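PDB 3QH4: esterase LipW from Mycobacterium marinum, which probably hydrolyses ester bonds, as an alpha/beta-hydrolase-fold esterase with strict substrate selectivity. Local coordinates for residues H105-C108 with L109-R113; R302-A305 with M306-H309. All coordinates share one frame; numbering follows the deposited sequence.

Contact 1: residues H105-C108 with L109-R113; sequences HRQC and LELAR
A salt-bridge network of Arg106, Glu110 and Arg113 runs along one flank of helix 105-115, the carboxylate of Glu110 joining a guanidinium one turn earlier to another three residues later. Arg106 NE donates to Glu110 OE2 at 2.8 Å in a nearly straight bond (172°) that lies in the guanidinium plane and uses the anti lone pair of the oxygen. The two flat groups are nevertheless turned 44° against each other. A water also serves this pair, accepting from Arg106 NH2 and donating to Glu110 OE2 at 2.6 Å. Arg113 NH2 reaches the other oxygen, Glu110 OE1, at 2.9 Å, on its syn side but somewhat out of the carboxylate plane. With Arg114 NE bridging OE1 as well, both oxygens are engaged, which probably favours the ionised carboxylate. Glu110 suits this site because its chain, bent at chi2, folds back over Arg106 O, so that OE2 meets Arg106 NE while OE1 is left to Arg113 and Arg114.

The helix is the crossover of a beta-alpha-beta unit, linking strand 85-91 to strand 118-122 in the alpha/beta hydrolase fold; Leu109 touches helix 31-56 and strand 72-79. Leu109 CG sits over one face of the His105 ring, 4.3 Å from the centroid, in a CH-pi contact, while Leu109 CD1 touches His105 NE2 at 3.6 Å. His105 can be buried there because Tyr78 OH and Thr53 OG1 hydrogen-bond its two nitrogens. Gln107, its CG trans to the backbone N (chi1 167°) and its chain bent at chi2, swings forward so that NE2 lies 3.5 Å from Leu111 CG; NE2 donates to Gln307 OE1 on helix 298-315, a residue that Leu111 also touches.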
# COMPACT_ATOMS: atom_id res chain seq x y z
N HIS A 105 -3.46 2.35 9.58
CA HIS A 105 -4.83 2.38 10.16
C HIS A 105 -5.62 3.62 9.69
O HIS A 105 -6.78 3.48 9.32
CB HIS A 105 -4.68 2.33 11.68
CG HIS A 105 -5.96 2.27 12.46
ND1 HIS A 105 -6.78 1.16 12.48
CD2 HIS A 105 -6.51 3.16 13.31
CE1 HIS A 105 -7.81 1.39 13.28
NE2 HIS A 105 -7.66 2.59 13.81
N ARG A 106 -5.00 4.79 9.68
CA ARG A 106 -5.70 6.00 9.25
C ARG A 106 -6.17 5.84 7.80
O ARG A 106 -7.32 6.15 7.48
CB ARG A 106 -4.81 7.24 9.39
CG ARG A 106 -5.50 8.55 8.96
CD ARG A 106 -6.72 8.90 9.81
NE ARG A 106 -7.24 10.24 9.47
CZ ARG A 106 -6.78 11.38 9.96
NH1 ARG A 106 -5.73 11.40 10.81
NH2 ARG A 106 -7.34 12.53 9.57
N GLN A 107 -5.27 5.39 6.91
CA GLN A 107 -5.64 5.18 5.52
C GLN A 107 -6.85 4.26 5.39
O GLN A 107 -7.75 4.52 4.58
CB GLN A 107 -4.41 4.63 4.76
CG GLN A 107 -4.66 4.05 3.32
CD GLN A 107 -4.94 5.14 2.26
OE1 GLN A 107 -4.05 5.51 1.48
NE2 GLN A 107 -6.18 5.62 2.21
N CYS A 108 -6.88 3.18 6.18
CA CYS A 108 -7.96 2.20 6.11
C CYS A 108 -9.27 2.84 6.56
O CYS A 108 -10.31 2.61 5.94
CB CYS A 108 -7.64 0.94 6.95
SG CYS A 108 -6.35 -0.08 6.18
N LEU A 109 -9.21 3.63 7.64
CA LEU A 109 -10.41 4.29 8.15
C LEU A 109 -10.98 5.23 7.09
O LEU A 109 -12.20 5.34 6.91
CB LEU A 109 -10.12 5.08 9.43
CG LEU A 109 -9.79 4.19 10.65
CD1 LEU A 109 -9.15 5.08 11.70
CD2 LEU A 109 -11.04 3.45 11.20
N GLU A 110 -10.07 5.93 6.42
CA GLU A 110 -10.47 6.90 5.39
C GLU A 110 -11.11 6.21 4.21
O GLU A 110 -12.16 6.64 3.73
CB GLU A 110 -9.31 7.82 4.97
CG GLU A 110 -8.75 8.68 6.13
CD GLU A 110 -9.70 9.74 6.66
OE1 GLU A 110 -10.66 10.14 5.96
OE2 GLU A 110 -9.47 10.19 7.80
N LEU A 111 -10.51 5.10 3.76
CA LEU A 111 -11.09 4.34 2.64
C LEU A 111 -12.49 3.82 2.99
O LEU A 111 -13.43 4.00 2.23
CB LEU A 111 -10.20 3.16 2.25
CG LEU A 111 -8.85 3.49 1.61
CD1 LEU A 111 -8.08 2.20 1.30
CD2 LEU A 111 -9.04 4.32 0.33
N ALA A 112 -12.62 3.17 4.15
CA ALA A 112 -13.90 2.56 4.54
C ALA A 112 -15.00 3.61 4.56
O ALA A 112 -16.07 3.42 3.99
CB ALA A 112 -13.77 1.89 5.92
N ARG A 113 -14.73 4.73 5.22
CA ARG A 113 -15.74 5.75 5.46
C ARG A 113 -16.11 6.46 4.15
O ARG A 113 -17.31 6.61 3.80
CB ARG A 113 -15.23 6.77 6.46
CG ARG A 113 -16.17 7.96 6.65
CD ARG A 113 -15.70 8.85 7.78
NE ARG A 113 -14.48 9.57 7.45
CZ ARG A 113 -14.43 10.74 6.83
NH1 ARG A 113 -15.57 11.34 6.42
NH2 ARG A 113 -13.26 11.31 6.57
O HOH W 1 -9.66 12.78 7.71

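Contact 2: residues R302-A305 with M306-H309; sequences RLFA and MQGH
Leu303 and Gln307, one turn apart on helix 298-315, cross with the branched end of the leucine against the amide: Leu303 CG lies 3.8 Å from Gln307 CD. Leu303 carries its CG trans to the backbone N (chi1 171°), which leans the branch forward along the helix. Gln307 instead places CG anti to its carbonyl carbon, beside the backbone N (chi1 -67°), and then extends through chi2, so its amide runs back past Leu303 towards Phe304. There Gln307 OE1 meets the ring edge in plane, 3.5 Å from Phe304 CD1, with the ring and amide 32° apart. A water donates to this oxygen at 3.2 Å and to Phe304 O at 3.0 Å, linking side chain and backbone. Glutamine suits the place: its flat amide lies against Leu303, while its buried OE1 accepts from Gln107 NE2. His309 turns its ring back, bringing CD2 within 3.2 Å of Ala305 O.

Phe304 and Ala305 meet helix 105-115, with Phe304 resting on Glu110 and Arg114. Leu303 packs on Phe290 of helix 290-293 and on His193 of strand 189-193, while Met306 touches His281 and Phe283 of strand 278-283.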
# COMPACT_ATOMS: atom_id res chain seq x y z
N ARG A 302 -7.01 15.75 0.08
CA ARG A 302 -7.38 15.57 -1.34
C ARG A 302 -7.08 14.15 -1.82
O ARG A 302 -7.84 13.59 -2.61
CB ARG A 302 -6.69 16.62 -2.22
CG ARG A 302 -7.33 18.02 -2.12
CD ARG A 302 -6.81 18.94 -3.25
NE ARG A 302 -5.45 19.39 -2.98
CZ ARG A 302 -5.16 20.54 -2.37
NH1 ARG A 302 -3.89 20.86 -2.13
NH2 ARG A 302 -6.13 21.35 -1.96
N LEU A 303 -5.95 13.58 -1.37
CA LEU A 303 -5.67 12.16 -1.66
C LEU A 303 -6.80 11.26 -1.15
O LEU A 303 -7.34 10.45 -1.92
CB LEU A 303 -4.30 11.73 -1.04
CG LEU A 303 -4.11 10.20 -1.17
CD1 LEU A 303 -3.76 9.80 -2.59
CD2 LEU A 303 -3.02 9.74 -0.18
N PHE A 304 -7.14 11.38 0.14
CA PHE A 304 -8.19 10.54 0.74
C PHE A 304 -9.52 10.70 -0.02
O PHE A 304 -10.22 9.73 -0.25
CB PHE A 304 -8.39 10.85 2.23
CG PHE A 304 -7.15 10.59 3.10
CD1 PHE A 304 -6.28 9.53 2.85
CD2 PHE A 304 -6.90 11.41 4.20
CE1 PHE A 304 -5.15 9.31 3.67
CE2 PHE A 304 -5.79 11.21 5.03
CZ PHE A 304 -4.93 10.14 4.78
N ALA A 305 -9.85 11.93 -0.40
CA ALA A 305 -11.14 12.20 -1.04
C ALA A 305 -11.12 11.53 -2.41
O ALA A 305 -12.14 10.95 -2.83
CB ALA A 305 -11.38 13.69 -1.15
N MET A 306 -9.96 11.61 -3.09
CA MET A 306 -9.81 11.06 -4.43
C MET A 306 -9.95 9.54 -4.41
O MET A 306 -10.61 8.94 -5.26
CB MET A 306 -8.45 11.48 -5.01
CG MET A 306 -8.21 11.01 -6.42
SD MET A 306 -6.56 11.49 -6.99
CE MET A 306 -6.69 13.27 -6.83
N GLN A 307 -9.31 8.93 -3.42
CA GLN A 307 -9.38 7.49 -3.23
C GLN A 307 -10.80 7.06 -2.94
O GLN A 307 -11.27 6.07 -3.48
CB GLN A 307 -8.49 7.07 -2.07
CG GLN A 307 -7.00 7.26 -2.33
CD GLN A 307 -6.20 7.02 -1.04
OE1 GLN A 307 -6.65 7.41 0.05
NE2 GLN A 307 -5.01 6.44 -1.16
N GLY A 308 -11.48 7.82 -2.07
CA GLY A 308 -12.87 7.50 -1.70
C GLY A 308 -13.80 7.52 -2.90
O GLY A 308 -14.61 6.62 -3.09
N HIS A 309 -13.62 8.53 -3.75
CA HIS A 309 -14.50 8.69 -4.91
C HIS A 309 -14.22 7.60 -5.94
O HIS A 309 -15.15 7.12 -6.57
CB HIS A 309 -14.34 10.10 -5.50
CG HIS A 309 -15.08 11.15 -4.72
ND1 HIS A 309 -16.42 11.05 -4.40
CD2 HIS A 309 -14.66 12.33 -4.19
CE1 HIS A 309 -16.79 12.11 -3.71
NE2 HIS A 309 -15.74 12.90 -3.56
O HOH W 2 -9.54 7.44 1.49

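Following the chain from the N terminus, residues 105-113 come first, in the crossover helix between strands 85-91 and 118-122; residues 302-309 come much later, on helix 298-315 near the C terminus. Each contact spans about two turns of one helix, and contact 1 closes before contact 2 opens, so they stand in series, neither enclosing nor crossing the other. The centres of contact 1 and contact 2 are about 11 Å apart, and the helices pack together. Gln107 NE2 lies 2.8 Å from Gln307 OE1, a probable hydrogen bond, flanked by packing of Leu111 on Gln307 and Glu110 on Phe304. The C-terminal helix is thereby joined to the crossover unit of the hydrolase fold.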